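Local coordinates for phospholipase C-beta (PLC-beta) (Sepia officinalis, PDB 3QR0), which is a calcium-binding, multidomain protein of the phospholipase C-beta family that joins a PH domain, EF-hand-like modules, a TIM-barrel-type core and a C2 domain, at residues T246-M249 with F250-L254; P269-T272 with D273-E277; A278-N281 with D282-A286; G301-Y304 with F305-E309. All coordinates share one frame; numbering follows the deposited sequence.

Interaction 1 of 4, residues T246-M249 with F250-L254; sequences TTVM and FRDFL
R251 and V248, one helical turn apart, run side by side in the same direction, and the arginine can be followed atom by atom. Its CB rests against backbone oxygen, T247 O lying 3.4 Å from R251 CB. CG lies anti to the backbone N (chi1 -175°), against the carbonyl oxygen of Y271, and the chain stays extended until a bend at chi3 (67°) turns the guanidinium toward D252. The grip is side-on and converges on one atom: R251 NE donates to D252 OD2 over 3.1 Å, and R251 NH2 reaches the same OD2 at 2.9 Å, together a salt bridge with NH2 the shorter arm. The oxygen lies in the guanidinium plane, whereas both donors come from the same face of the carboxylate, NH2 on the syn side. V248 CG1 covers one guanidinium face, 3.7 Å from R251 NH2. The remaining nitrogen, NH1, is paired with D273 at the start of helix 273-288.

Below this surface the turn opens helix 247-257 of the EF-hand-like region. T246 is the N-cap, its OG1 accepting from M249 N at 3.3 Å, and F250 N closes the first turn on T246 O at 2.9 Å. On the buried side L254 CD1 sits 3.7 Å above one face of the F250 ring, near its rim.

Held by two carboxylates and lying flat beneath a methyl group, the guanidinium is probably restricted in rotation; the two negative charges would be expected to stabilise its positive one, and the D273 bridge to couple this helix electrostatically to the next.

Interaction 2 of 4, residues P269-T272 with D273-E277; sequences PLYT and DAQCE
T272 and Q275 meet because their first torsions face them toward each other: T272 OG1 stands between its backbone N and carbonyl carbon (chi1 65°), while Q275 CG turns beside its own backbone N (chi1 -68°) and the rest of the glutamine chain runs out extended, back over the start of the helix. T272 OG1 accepts from Q275 N at 3.3 Å, and Q275 CG packs against the same hydroxyl oxygen. In return, Q275 OE1 accepts from T272 N at 3.2 Å. The N-H points well at the oxygen, but the donor stands 62° out of the amide's carbonyl plane, so no lone-pair direction is used. These reciprocal bonds make a capping box, the classic N-terminal closure of a helix, here at the start of helix 273-288 in the EF-hand-like region. Backbone helix bonding begins directly with C276 N on T272 O at 3.1 Å.

The amide's other end is bridged by a water, which donates to L270 O at 2.6 Å and accepts from Q275 NE2 at 2.8 Å. It is the bond from T272 N that chiefly defines the orientation of the amide, although the contact lies at the surface.

Y271 lies alongside. Its ring plane stands at about a right angle to the Q275 amide, and Y271 CD2 is 3.8 Å from Q275 OE1. C276 makes an apolar contact through SG, 3.8 Å from Y271 CB, and an oblique sulfur-aromatic contact, with C276 SG 5.3 Å from the Y271 ring centroid. The phenol oxygen of Y271 is hydrogen-bonded to E310, and L254 of helix 247-257 packs against the tyrosine's side chain.

Interaction 3 of 4, residues A278-N281 with D282-A286; sequences ALIN and DYESA
L279 and Y283 make the main apolar contact, lying side by side and pointing the same way: L279 CB is 3.8 Å from Y283 CE2, and L279 CD2 reaches Y283 OH at 3.5 Å. The ring is laid back over the helix, with L279 O 3.1 Å above one face and offset toward the rim. I280 CG2 and E284 CG run alongside each other in the same manner, 4.0 Å apart.

Among the direct polar contacts, N281 O takes two donors. S285 OG, set beside its own backbone N (chi1 -69°), donates to N281 O at 2.6 Å, while S285 N reaches N281 O from the opposite face of the carbonyl plane at 2.9 Å.

One water bridges the exposed side. It donates to A278 O and D282 OD1 and accepts from N281 ND2 at 3.0 Å, joining three residues over one turn. K292 binds both N281 OD1 and S285 OG, and the E284 carboxylate reaches T298 and N288.

On the inner side of helix 273-288, I280 and Y283 touch both F250 of helix 247-257 and L297 of strand 296-297, which E284 also touches.

Interaction 4 of 4, residues G301-Y304 with F305-E309; sequences GLLY and FLMCE
L302 with L306, and L303 with M307, form the close-packed part of this helix end. Each pair is one turn apart and each crosses at a slant: L302 CG meets L306 CD1 at 4.0 Å, and L303 CD1 meets M307 SD at 3.9 Å. L302 and L303 carry CG anti to the backbone N (L303 chi1 -177°), beside the carbonyl carbon. The backbone is equally compact here, with L306 N bonded to L302 O at 2.9 Å and F305 N to G301 O at 3.0 Å. F305 has the L302 carbonyl oxygen at its ring edge, near the ring plane.

The looser part is the approach of Y304 to C308: Y304 CE2 stays 4.4 Å from C308 CB, oblique to the ring. The partly exposed tyrosine packs more closely elsewhere, its ring making a T-shaped stack with F219. The hydrogen bonding slackens toward the same end: M307 N reaches L303 O at 3.2 Å with a bent N-H...O angle of 136°, and has a second, weak bond to Y304 O. C308 N then donates to F305 O, three residues back, at 3.0 Å, and the extended backbone of C308 (psi 174°) leads the chain out of the helix.

Several neighbouring helices pack round it: L302 and L306 face helix 230-238, L303 and M307 meet helix 215-225, M307 and C308 touch helix 151-165, and F305 packs edge-to-face with F250. This is the arrangement of a core helix in the largely helical EF-hand-like region of phospholipase C, ending at its C terminus in the loop that follows.

All four contacts are local and succeed one another along the chain, so none closes a long loop, nests or crosses. Interaction 1 starts helix 247-257; a connection then leads to interaction 2, which starts helix 273-288, and interaction 3 continues that same helix. Interaction 4 ends helix 299-307. Their packing makes one bundle: R251 meets D273 and C276, joining interactions 1 and 2; T247 CA lies 3.7 Å from I280 CD1, joining 1 and 3; L254 and F253 bear on F305, joining 1 and 4; Y271 packs on L279, joining 2 and 3; and Y283 CD1 approaches Y304 CD2 at 3.5 Å, joining 3 and 4. Interactions 2 and 4 do not touch.

Interaction 1 of 4, residues T246-M249 with F250-L254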
loop_
_atom_site.group_PDB
_atom_site.type_symbol
_atom_site.label_atom_id
_atom_site.label_comp_id
_atom_site.label_asym_id
_atom_site.label_seq_id
_atom_site.Cartn_x
_atom_site.Cartn_y
_atom_site.Cartn_z
ATOM N N THR A 246 -34.849 -1.572 16.039
ATOM C CA THR A 246 -35.858 -1.886 15.025
ATOM C C THR A 246 -35.315 -1.624 13.616
ATOM O O THR A 246 -34.288 -0.965 13.451
ATOM C CB THR A 246 -37.146 -1.063 15.227
ATOM O OG1 THR A 246 -36.872 0.329 15.018
ATOM C CG2 THR A 246 -37.714 -1.267 16.639
ATOM N N THR A 247 -36.015 -2.146 12.609
ATOM C CA THR A 247 -35.669 -1.920 11.202
ATOM C C THR A 247 -35.493 -0.438 10.875
ATOM O O THR A 247 -34.525 -0.051 10.223
ATOM C CB THR A 247 -36.745 -2.504 10.265
ATOM O OG1 THR A 247 -36.819 -3.920 10.454
ATOM C CG2 THR A 247 -36.426 -2.198 8.802
ATOM N N VAL A 248 -36.423 0.384 11.348
ATOM C CA VAL A 248 -36.396 1.823 11.084
ATOM C C VAL A 248 -35.223 2.499 11.801
ATOM O O VAL A 248 -34.553 3.356 11.223
ATOM C CB VAL A 248 -37.731 2.481 11.472
ATOM C CG1 VAL A 248 -37.654 3.992 11.331
ATOM C CG2 VAL A 248 -38.846 1.932 10.594
ATOM N N MET A 249 -34.959 2.091 13.042
ATOM C CA MET A 249 -33.799 2.595 13.784
ATOM C C MET A 249 -32.486 2.222 13.101
ATOM O O MET A 249 -31.552 3.019 13.068
ATOM C CB MET A 249 -33.789 2.062 15.217
ATOM C CG MET A 249 -34.844 2.656 16.121
ATOM S SD MET A 249 -34.908 1.763 17.694
ATOM C CE MET A 249 -36.427 2.427 18.365
ATOM N N PHE A 250 -32.412 1.005 12.567
ATOM C CA PHE A 250 -31.213 0.552 11.878
ATOM C C PHE A 250 -31.028 1.326 10.569
ATOM O O PHE A 250 -29.920 1.754 10.245
ATOM C CB PHE A 250 -31.272 -0.967 11.636
ATOM C CG PHE A 250 -29.964 -1.574 11.189
ATOM C CD1 PHE A 250 -28.785 -1.332 11.891
ATOM C CD2 PHE A 250 -29.915 -2.409 10.079
ATOM C CE1 PHE A 250 -27.583 -1.895 11.479
ATOM C CE2 PHE A 250 -28.718 -2.980 9.665
ATOM C CZ PHE A 250 -27.549 -2.721 10.361
ATOM N N ARG A 251 -32.117 1.514 9.835
ATOM C CA ARG A 251 -32.098 2.277 8.587
ATOM C C ARG A 251 -31.550 3.689 8.805
ATOM O O ARG A 251 -30.673 4.146 8.075
ATOM C CB ARG A 251 -33.510 2.361 8.016
ATOM C CG ARG A 251 -33.606 3.044 6.649
ATOM C CD ARG A 251 -35.009 3.529 6.411
ATOM N NE ARG A 251 -35.350 4.604 7.333
ATOM C CZ ARG A 251 -36.575 5.071 7.542
ATOM N NH1 ARG A 251 -37.623 4.569 6.897
ATOM N NH2 ARG A 251 -36.755 6.054 8.410
ATOM N N ASP A 252 -32.065 4.368 9.823
ATOM C CA ASP A 252 -31.615 5.719 10.145
ATOM C C ASP A 252 -30.161 5.733 10.614
ATOM O O ASP A 252 -29.418 6.650 10.277
ATOM C CB ASP A 252 -32.542 6.360 11.179
ATOM C CG ASP A 252 -33.923 6.659 10.613
ATOM O OD1 ASP A 252 -34.834 6.992 11.398
ATOM O OD2 ASP A 252 -34.106 6.564 9.379
ATOM N N PHE A 253 -29.750 4.705 11.358
ATOM C CA PHE A 253 -28.345 4.544 11.731
ATOM C C PHE A 253 -27.461 4.464 10.480
ATOM O O PHE A 253 -26.475 5.190 10.360
ATOM C CB PHE A 253 -28.171 3.296 12.606
ATOM C CG PHE A 253 -26.744 2.877 12.815
ATOM C CD1 PHE A 253 -25.856 3.690 13.498
ATOM C CD2 PHE A 253 -26.300 1.641 12.368
ATOM C CE1 PHE A 253 -24.547 3.292 13.700
ATOM C CE2 PHE A 253 -24.994 1.239 12.573
ATOM C CZ PHE A 253 -24.116 2.063 13.241
ATOM N N LEU A 254 -27.830 3.595 9.543
ATOM C CA LEU A 254 -27.061 3.426 8.310
ATOM C C LEU A 254 -27.060 4.685 7.440
ATOM O O LEU A 254 -26.029 5.034 6.859
ATOM C CB LEU A 254 -27.583 2.233 7.502
ATOM C CG LEU A 254 -27.408 0.850 8.141
ATOM C CD1 LEU A 254 -28.093 -0.232 7.302
ATOM C CD2 LEU A 254 -25.955 0.533 8.325
#

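Interaction 2 of 4, residues P269-T272 with D273-E277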
loop_
_atom_site.group_PDB
_atom_site.type_symbol
_atom_site.label_atom_id
_atom_site.label_comp_id
_atom_site.label_asym_id
_atom_site.label_seq_id
_atom_site.Cartn_x
_atom_site.Cartn_y
_atom_site.Cartn_z
ATOM N N PRO A 269 -27.543 5.060 -3.433
ATOM C CA PRO A 269 -28.897 5.106 -2.869
ATOM C C PRO A 269 -28.938 4.855 -1.361
ATOM O O PRO A 269 -28.092 4.134 -0.826
ATOM C CB PRO A 269 -29.634 3.991 -3.620
ATOM C CG PRO A 269 -28.838 3.758 -4.855
ATOM C CD PRO A 269 -27.425 4.049 -4.499
ATOM N N LEU A 270 -29.913 5.463 -0.688
ATOM C CA LEU A 270 -30.124 5.232 0.738
ATOM C C LEU A 270 -30.616 3.808 0.965
ATOM O O LEU A 270 -31.277 3.237 0.100
ATOM C CB LEU A 270 -31.165 6.207 1.295
ATOM C CG LEU A 270 -30.797 7.692 1.376
ATOM C CD1 LEU A 270 -32.015 8.498 1.797
ATOM C CD2 LEU A 270 -29.653 7.912 2.339
ATOM N N TYR A 271 -30.300 3.244 2.127
ATOM C CA TYR A 271 -30.902 1.980 2.550
ATOM C C TYR A 271 -32.415 2.142 2.741
ATOM O O TYR A 271 -32.878 3.170 3.244
ATOM C CB TYR A 271 -30.285 1.484 3.862
ATOM C CG TYR A 271 -28.898 0.906 3.733
ATOM C CD1 TYR A 271 -27.777 1.695 3.955
ATOM C CD2 TYR A 271 -28.704 -0.434 3.404
ATOM C CE1 TYR A 271 -26.503 1.174 3.852
ATOM C CE2 TYR A 271 -27.422 -0.972 3.295
ATOM C CZ TYR A 271 -26.328 -0.158 3.520
ATOM O OH TYR A 271 -25.056 -0.663 3.420
ATOM N N THR A 272 -33.168 1.121 2.345
ATOM C CA THR A 272 -34.619 1.097 2.514
ATOM C C THR A 272 -35.019 0.206 3.693
ATOM O O THR A 272 -34.187 -0.530 4.237
ATOM C CB THR A 272 -35.311 0.560 1.248
ATOM O OG1 THR A 272 -34.950 -0.814 1.046
ATOM C CG2 THR A 272 -34.919 1.383 0.014
ATOM N N ASP A 273 -36.298 0.272 4.066
ATOM C CA ASP A 273 -36.876 -0.598 5.099
ATOM C C ASP A 273 -36.662 -2.065 4.766
ATOM O O ASP A 273 -36.165 -2.828 5.592
ATOM C CB ASP A 273 -38.389 -0.373 5.236
ATOM C CG ASP A 273 -38.741 0.935 5.917
ATOM O OD1 ASP A 273 -37.827 1.738 6.183
ATOM O OD2 ASP A 273 -39.948 1.159 6.186
ATOM N N ALA A 274 -37.051 -2.441 3.551
ATOM C CA ALA A 274 -37.002 -3.836 3.107
ATOM C C ALA A 274 -35.580 -4.400 3.134
ATOM O O ALA A 274 -35.376 -5.542 3.541
ATOM C CB ALA A 274 -37.609 -3.971 1.709
ATOM N N GLN A 275 -34.607 -3.601 2.705
ATOM C CA GLN A 275 -33.200 -4.003 2.753
ATOM C C GLN A 275 -32.710 -4.188 4.187
ATOM O O GLN A 275 -32.000 -5.147 4.483
ATOM C CB GLN A 275 -32.309 -2.975 2.061
ATOM C CG GLN A 275 -32.497 -2.890 0.553
ATOM C CD GLN A 275 -31.861 -1.643 -0.046
ATOM O OE1 GLN A 275 -31.273 -0.823 0.663
ATOM N NE2 GLN A 275 -31.975 -1.498 -1.364
ATOM N N CYS A 276 -33.087 -3.263 5.067
ATOM C CA CYS A 276 -32.663 -3.310 6.467
ATOM C C CYS A 276 -33.296 -4.465 7.242
ATOM O O CYS A 276 -32.624 -5.111 8.044
ATOM C CB CYS A 276 -32.941 -1.973 7.156
ATOM S SG CYS A 276 -31.822 -0.681 6.590
ATOM N N GLU A 277 -34.577 -4.734 6.998
ATOM C CA GLU A 277 -35.221 -5.918 7.566
ATOM C C GLU A 277 -34.473 -7.180 7.141
ATOM O O GLU A 277 -34.265 -8.083 7.951
ATOM C CB GLU A 277 -36.686 -6.009 7.131
ATOM C CG GLU A 277 -37.452 -7.155 7.781
ATOM C CD GLU A 277 -38.886 -7.239 7.299
ATOM O OE1 GLU A 277 -39.739 -6.509 7.838
ATOM O OE2 GLU A 277 -39.159 -8.041 6.383
HETATM O O HOH W 1 -30.889 1.101 -1.404
#

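Interaction 3 of 4, residues A278-N281 with D282-A286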
loop_
_atom_site.group_PDB
_atom_site.type_symbol
_atom_site.label_atom_id
_atom_site.label_comp_id
_atom_site.label_asym_id
_atom_site.label_seq_id
_atom_site.Cartn_x
_atom_site.Cartn_y
_atom_site.Cartn_z
ATOM N N ALA A 278 -34.059 -7.221 5.876
ATOM C CA ALA A 278 -33.350 -8.375 5.320
ATOM C C ALA A 278 -31.950 -8.509 5.911
ATOM O O ALA A 278 -31.521 -9.612 6.244
ATOM C CB ALA A 278 -33.277 -8.270 3.800
ATOM N N LEU A 279 -31.236 -7.393 6.035
ATOM C CA LEU A 279 -29.919 -7.403 6.680
ATOM C C LEU A 279 -30.010 -7.850 8.139
ATOM O O LEU A 279 -29.173 -8.635 8.612
ATOM C CB LEU A 279 -29.261 -6.020 6.609
ATOM C CG LEU A 279 -28.798 -5.550 5.225
ATOM C CD1 LEU A 279 -28.302 -4.112 5.307
ATOM C CD2 LEU A 279 -27.721 -6.451 4.648
ATOM N N ILE A 280 -31.015 -7.345 8.851
ATOM C CA ILE A 280 -31.227 -7.731 10.247
ATOM C C ILE A 280 -31.417 -9.252 10.353
ATOM O O ILE A 280 -30.809 -9.895 11.209
ATOM C CB ILE A 280 -32.420 -6.972 10.878
ATOM C CG1 ILE A 280 -32.039 -5.509 11.113
ATOM C CG2 ILE A 280 -32.847 -7.619 12.198
ATOM C CD1 ILE A 280 -33.197 -4.618 11.502
ATOM N N ASN A 281 -32.239 -9.816 9.467
ATOM C CA ASN A 281 -32.432 -11.265 9.410
ATOM C C ASN A 281 -31.119 -12.016 9.192
ATOM O O ASN A 281 -30.900 -13.060 9.803
ATOM C CB ASN A 281 -33.431 -11.662 8.317
ATOM C CG ASN A 281 -33.645 -13.168 8.251
ATOM O OD1 ASN A 281 -34.196 -13.769 9.177
ATOM N ND2 ASN A 281 -33.186 -13.787 7.169
ATOM N N ASP A 282 -30.262 -11.489 8.320
ATOM C CA ASP A 282 -28.946 -12.078 8.077
ATOM C C ASP A 282 -28.130 -12.154 9.357
ATOM O O ASP A 282 -27.604 -13.203 9.694
ATOM C CB ASP A 282 -28.149 -11.273 7.037
ATOM C CG ASP A 282 -28.660 -11.464 5.614
ATOM O OD1 ASP A 282 -29.270 -12.517 5.324
ATOM O OD2 ASP A 282 -28.437 -10.554 4.778
ATOM N N TYR A 283 -28.033 -11.035 10.068
ATOM C CA TYR A 283 -27.150 -10.946 11.230
ATOM C C TYR A 283 -27.738 -11.715 12.409
ATOM O O TYR A 283 -27.018 -12.427 13.111
ATOM C CB TYR A 283 -26.875 -9.483 11.610
ATOM C CG TYR A 283 -26.466 -8.592 10.441
ATOM C CD1 TYR A 283 -25.589 -9.047 9.462
ATOM C CD2 TYR A 283 -26.952 -7.293 10.326
ATOM C CE1 TYR A 283 -25.211 -8.236 8.396
ATOM C CE2 TYR A 283 -26.584 -6.476 9.258
ATOM C CZ TYR A 283 -25.709 -6.954 8.299
ATOM O OH TYR A 283 -25.336 -6.156 7.237
ATOM N N GLU A 284 -29.048 -11.581 12.607
ATOM C CA GLU A 284 -29.738 -12.293 13.677
ATOM C C GLU A 284 -29.787 -13.801 13.450
ATOM O O GLU A 284 -29.746 -14.561 14.410
ATOM C CB GLU A 284 -31.149 -11.738 13.873
ATOM C CG GLU A 284 -31.162 -10.398 14.560
ATOM C CD GLU A 284 -30.595 -10.469 15.971
ATOM O OE1 GLU A 284 -30.972 -11.403 16.723
ATOM O OE2 GLU A 284 -29.767 -9.600 16.323
ATOM N N SER A 285 -29.871 -14.227 12.192
ATOM C CA SER A 285 -29.743 -15.647 11.848
ATOM C C SER A 285 -28.399 -16.205 12.314
ATOM O O SER A 285 -28.345 -17.264 12.949
ATOM C CB SER A 285 -29.883 -15.856 10.337
ATOM O OG SER A 285 -31.208 -15.591 9.911
ATOM N N ALA A 286 -27.326 -15.481 11.997
ATOM C CA ALA A 286 -25.967 -15.873 12.376
ATOM C C ALA A 286 -25.740 -15.915 13.891
ATOM O O ALA A 286 -25.045 -16.798 14.388
ATOM C CB ALA A 286 -24.947 -14.935 11.725
HETATM O O HOH W 2 -32.235 -12.040 4.984
#

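Interaction 4 of 4, residues G301-Y304 with F305-E309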
loop_
_atom_site.group_PDB
_atom_site.type_symbol
_atom_site.label_atom_id
_atom_site.label_comp_id
_atom_site.label_asym_id
_atom_site.label_seq_id
_atom_site.Cartn_x
_atom_site.Cartn_y
_atom_site.Cartn_z
ATOM N N GLY A 301 -26.057 -9.019 17.367
ATOM C CA GLY A 301 -26.312 -8.763 15.950
ATOM C C GLY A 301 -25.675 -7.471 15.467
ATOM O O GLY A 301 -25.157 -7.412 14.349
ATOM N N LEU A 302 -25.712 -6.434 16.308
ATOM C CA LEU A 302 -25.069 -5.153 15.989
ATOM C C LEU A 302 -23.559 -5.297 15.857
ATOM O O LEU A 302 -22.961 -4.799 14.904
ATOM C CB LEU A 302 -25.385 -4.098 17.059
ATOM C CG LEU A 302 -24.748 -2.715 16.868
ATOM C CD1 LEU A 302 -25.210 -2.079 15.554
ATOM C CD2 LEU A 302 -25.069 -1.805 18.040
ATOM N N LEU A 303 -22.942 -5.964 16.825
ATOM C CA LEU A 303 -21.495 -6.194 16.795
ATOM C C LEU A 303 -21.103 -6.980 15.544
ATOM O O LEU A 303 -20.093 -6.681 14.907
ATOM C CB LEU A 303 -21.036 -6.933 18.059
ATOM C CG LEU A 303 -19.532 -7.191 18.213
ATOM C CD1 LEU A 303 -18.704 -5.954 17.864
ATOM C CD2 LEU A 303 -19.231 -7.658 19.630
ATOM N N TYR A 304 -21.918 -7.969 15.186
ATOM C CA TYR A 304 -21.686 -8.753 13.969
ATOM C C TYR A 304 -21.678 -7.828 12.745
ATOM O O TYR A 304 -20.752 -7.864 11.937
ATOM C CB TYR A 304 -22.764 -9.838 13.825
ATOM C CG TYR A 304 -22.557 -10.789 12.665
ATOM C CD1 TYR A 304 -21.951 -12.031 12.852
ATOM C CD2 TYR A 304 -22.980 -10.455 11.383
ATOM C CE1 TYR A 304 -21.764 -12.911 11.784
ATOM C CE2 TYR A 304 -22.793 -11.329 10.309
ATOM C CZ TYR A 304 -22.193 -12.551 10.520
ATOM O OH TYR A 304 -22.018 -13.404 9.456
ATOM N N PHE A 305 -22.704 -6.990 12.619
ATOM C CA PHE A 305 -22.761 -6.016 11.524
ATOM C C PHE A 305 -21.522 -5.129 11.488
ATOM O O PHE A 305 -20.928 -4.914 10.432
ATOM C CB PHE A 305 -23.983 -5.098 11.628
ATOM C CG PHE A 305 -23.838 -3.837 10.811
ATOM C CD1 PHE A 305 -23.963 -3.878 9.433
ATOM C CD2 PHE A 305 -23.520 -2.628 11.414
ATOM C CE1 PHE A 305 -23.804 -2.735 8.671
ATOM C CE2 PHE A 305 -23.362 -1.478 10.656
ATOM C CZ PHE A 305 -23.502 -1.532 9.288
ATOM N N LEU A 306 -21.157 -4.594 12.649
ATOM C CA LEU A 306 -20.076 -3.615 12.734
ATOM C C LEU A 306 -18.758 -4.189 12.248
ATOM O O LEU A 306 -17.904 -3.447 11.761
ATOM C CB LEU A 306 -19.924 -3.088 14.158
ATOM C CG LEU A 306 -21.032 -2.171 14.684
ATOM C CD1 LEU A 306 -20.851 -1.972 16.185
ATOM C CD2 LEU A 306 -21.039 -0.837 13.951
ATOM N N MET A 307 -18.617 -5.509 12.362
ATOM C CA MET A 307 -17.409 -6.219 11.961
ATOM C C MET A 307 -17.486 -6.813 10.560
ATOM O O MET A 307 -16.480 -7.288 10.064
ATOM C CB MET A 307 -17.144 -7.379 12.923
ATOM C CG MET A 307 -16.813 -6.984 14.344
ATOM S SD MET A 307 -16.915 -8.413 15.439
ATOM C CE MET A 307 -15.582 -9.440 14.816
ATOM N N CYS A 308 -18.668 -6.825 9.942
ATOM C CA CYS A 308 -18.856 -7.539 8.670
ATOM C C CYS A 308 -18.553 -6.656 7.466
ATOM O O CYS A 308 -18.304 -5.460 7.609
ATOM C CB CYS A 308 -20.265 -8.134 8.573
ATOM S SG CYS A 308 -21.563 -6.996 8.066
ATOM N N GLU A 309 -18.572 -7.255 6.277
ATOM C CA GLU A 309 -18.246 -6.537 5.040
ATOM C C GLU A 309 -19.188 -5.367 4.738
ATOM O O GLU A 309 -18.768 -4.385 4.130
ATOM C CB GLU A 309 -18.208 -7.494 3.837
ATOM C CG GLU A 309 -16.982 -8.403 3.803
ATOM C CD GLU A 309 -15.688 -7.629 3.992
ATOM O OE1 GLU A 309 -15.409 -6.715 3.177
ATOM O OE2 GLU A 309 -14.966 -7.921 4.972
#